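Local coordinates for hypothetical protein (Burkholderia xenovorans, PDB 2O8Q) that is of unknown function but has a cupin fold and binds a nickel ion, its natural metal and role not being established, at residues T57-T62 and F121-V126. Sequence-based numbering, arbitrary orientation.
Sequences TWHTHT and FATSVV. With NI (nickel (II) ion), chain C.
H59 turns CG into the cramped place between its backbone N and carbonyl carbon (chi1 64°), whereas H61 holds CG anti to its carbonyl carbon (chi1 -51°). The two imidazoles thereby bring NE2 to the same nickel ion of this cupin metal site, each at 2.1 Å. H101 and three waters complete six ligands. The histidines sit on one face of a short antiparallel pair, strands 59-61 and 123-125.

Each ND1 also donates a hydrogen bond, which with the nickel bond at NE2 holds the ring's rotation. ND1 of H59 donates a nearly straight bond to O of T57, almost in the imidazole plane. ND1 of H61 donates a more bent bond, in its ring plane, to OG1 of T123, 2.8 Å away on the partner strand. T123 is thus a second-shell residue. In F121, CG lies between N and the carbonyl carbon, which sets the ring alongside H61. Its ring edge points at the H61 face, offset, with centroids 5.2 Å apart and planes at 75°.

T60 and S124 form the hydrogen-bonded pair, with N and O of each bonded to the other. Their side chains lie on the other face, where water 2 links OG1 of T60 to OG of S124. At one end, N of V126 donates a nearly straight hydrogen bond to O of W58, coming from above the carbonyl plane. At the other end, N of T62 bonds to O of A122. OG1 of T62 accepts a hydrogen bond from N of A122, 2.9 Å away, and is also hydrogen-bonded to OG1 of T62 of the second subunit.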
loop_
_atom_site.group_PDB
_atom_site.type_symbol
_atom_site.label_atom_id
_atom_site.label_comp_id
_atom_site.label_asym_id
_atom_site.label_seq_id
_atom_site.Cartn_x
_atom_site.Cartn_y
_atom_site.Cartn_z
ATOM N N THR A 57 6.428 -4.742 26.865
ATOM C CA THR A 57 7.210 -5.766 26.207
ATOM C C THR A 57 7.634 -5.280 24.819
ATOM O O THR A 57 6.761 -4.898 24.045
ATOM C CB THR A 57 6.323 -7.005 26.060
ATOM O OG1 THR A 57 5.839 -7.347 27.373
ATOM C CG2 THR A 57 7.110 -8.135 25.526
ATOM N N TRP A 58 8.948 -5.234 24.561
ATOM C CA TRP A 58 9.456 -4.907 23.227
ATOM C C TRP A 58 8.897 -5.887 22.223
ATOM O O TRP A 58 8.914 -7.101 22.427
ATOM C CB TRP A 58 10.966 -4.940 23.200
ATOM C CG TRP A 58 11.619 -3.799 23.907
ATOM C CD1 TRP A 58 12.203 -3.835 25.161
ATOM C CD2 TRP A 58 11.853 -2.464 23.416
ATOM N NE1 TRP A 58 12.733 -2.612 25.485
ATOM C CE2 TRP A 58 12.580 -1.768 24.423
ATOM C CE3 TRP A 58 11.562 -1.795 22.219
ATOM C CZ2 TRP A 58 12.959 -0.446 24.277
ATOM C CZ3 TRP A 58 11.969 -0.506 22.068
ATOM C CH2 TRP A 58 12.629 0.170 23.097
ATOM N N HIS A 59 8.386 -5.374 21.108
ATOM C CA HIS A 59 7.773 -6.225 20.107
ATOM C C HIS A 59 7.817 -5.518 18.752
ATOM O O HIS A 59 8.193 -4.350 18.650
ATOM C CB HIS A 59 6.309 -6.572 20.481
ATOM C CG HIS A 59 5.398 -5.387 20.517
ATOM N ND1 HIS A 59 5.271 -4.596 21.641
ATOM C CD2 HIS A 59 4.579 -4.852 19.584
ATOM C CE1 HIS A 59 4.394 -3.636 21.393
ATOM N NE2 HIS A 59 3.956 -3.765 20.154
ATOM N N THR A 60 7.415 -6.259 17.722
ATOM C CA THR A 60 7.283 -5.776 16.369
ATOM C C THR A 60 5.972 -6.295 15.775
ATOM O O THR A 60 5.422 -7.299 16.216
ATOM C CB THR A 60 8.434 -6.268 15.463
ATOM O OG1 THR A 60 8.357 -7.707 15.332
ATOM C CG2 THR A 60 9.792 -5.911 16.049
ATOM N N HIS A 61 5.524 -5.607 14.753
ATOM C CA HIS A 61 4.358 -6.029 13.974
ATOM C C HIS A 61 4.735 -6.227 12.521
ATOM O O HIS A 61 5.514 -5.444 11.983
ATOM C CB HIS A 61 3.230 -5.010 14.059
ATOM C CG HIS A 61 2.889 -4.614 15.458
ATOM N ND1 HIS A 61 2.304 -5.474 16.360
ATOM C CD2 HIS A 61 3.061 -3.436 16.094
ATOM C CE1 HIS A 61 2.161 -4.843 17.524
ATOM N NE2 HIS A 61 2.623 -3.605 17.392
ATOM N N THR A 62 4.118 -7.217 11.876
ATOM C CA THR A 62 4.399 -7.481 10.444
ATOM C C THR A 62 3.526 -6.593 9.554
ATOM O O THR A 62 2.612 -7.050 8.878
ATOM C CB THR A 62 4.270 -9.006 10.073
ATOM O OG1 THR A 62 2.885 -9.433 10.162
ATOM C CG2 THR A 62 5.104 -9.819 10.910
ATOM N N PHE A 121 -2.089 -8.307 10.624
ATOM C CA PHE A 121 -0.646 -8.439 10.946
ATOM C C PHE A 121 -0.355 -9.374 12.134
ATOM O O PHE A 121 -1.195 -9.578 13.070
ATOM C CB PHE A 121 -0.042 -7.072 11.157
ATOM C CG PHE A 121 -0.674 -6.287 12.275
ATOM C CD1 PHE A 121 -1.785 -5.489 12.085
ATOM C CD2 PHE A 121 -0.151 -6.380 13.559
ATOM C CE1 PHE A 121 -2.350 -4.795 13.135
ATOM C CE2 PHE A 121 -0.717 -5.683 14.592
ATOM C CZ PHE A 121 -1.829 -4.876 14.369
ATOM N N ALA A 122 0.832 -9.968 12.119
ATOM C CA ALA A 122 1.305 -10.747 13.263
ATOM C C ALA A 122 2.132 -9.829 14.210
ATOM O O ALA A 122 2.557 -8.756 13.828
ATOM C CB ALA A 122 2.163 -11.944 12.788
ATOM N N THR A 123 2.273 -10.268 15.465
ATOM C CA THR A 123 3.060 -9.538 16.469
ATOM C C THR A 123 4.055 -10.505 17.072
ATOM O O THR A 123 3.700 -11.623 17.411
ATOM C CB THR A 123 2.108 -8.961 17.537
ATOM O OG1 THR A 123 1.213 -8.005 16.931
ATOM C CG2 THR A 123 2.912 -8.283 18.662
ATOM N N SER A 124 5.313 -10.088 17.143
ATOM C CA SER A 124 6.359 -10.922 17.709
ATOM C C SER A 124 7.036 -10.217 18.861
ATOM O O SER A 124 7.335 -9.051 18.765
ATOM C CB SER A 124 7.408 -11.292 16.644
ATOM O OG SER A 124 6.778 -11.821 15.475
ATOM N N VAL A 125 7.305 -10.939 19.948
ATOM C CA VAL A 125 8.039 -10.372 21.071
ATOM C C VAL A 125 9.517 -10.339 20.665
ATOM O O VAL A 125 9.998 -11.303 20.049
ATOM C CB VAL A 125 7.792 -11.203 22.369
ATOM C CG1 VAL A 125 8.649 -10.710 23.491
ATOM C CG2 VAL A 125 6.313 -11.128 22.770
ATOM N N VAL A 126 10.243 -9.262 20.991
ATOM C CA VAL A 126 11.654 -9.161 20.606
ATOM C C VAL A 126 12.475 -10.056 21.512
ATOM O O VAL A 126 12.304 -9.997 22.733
ATOM C CB VAL A 126 12.219 -7.723 20.713
ATOM C CG1 VAL A 126 13.762 -7.703 20.562
ATOM C CG2 VAL A 126 11.567 -6.839 19.668
HETATM NI NI NI C . 2.847 -2.373 19.055
HETATM O O HOH W 1 10.523 -8.461 24.366
HETATM O O HOH W 2 6.694 -9.230 13.981
HETATM O O HOH W 3 1.751 -0.923 17.953
HETATM O O HOH W 4 1.036 -3.154 19.912
HETATM O O HOH W 5 2.779 -1.021 20.726
#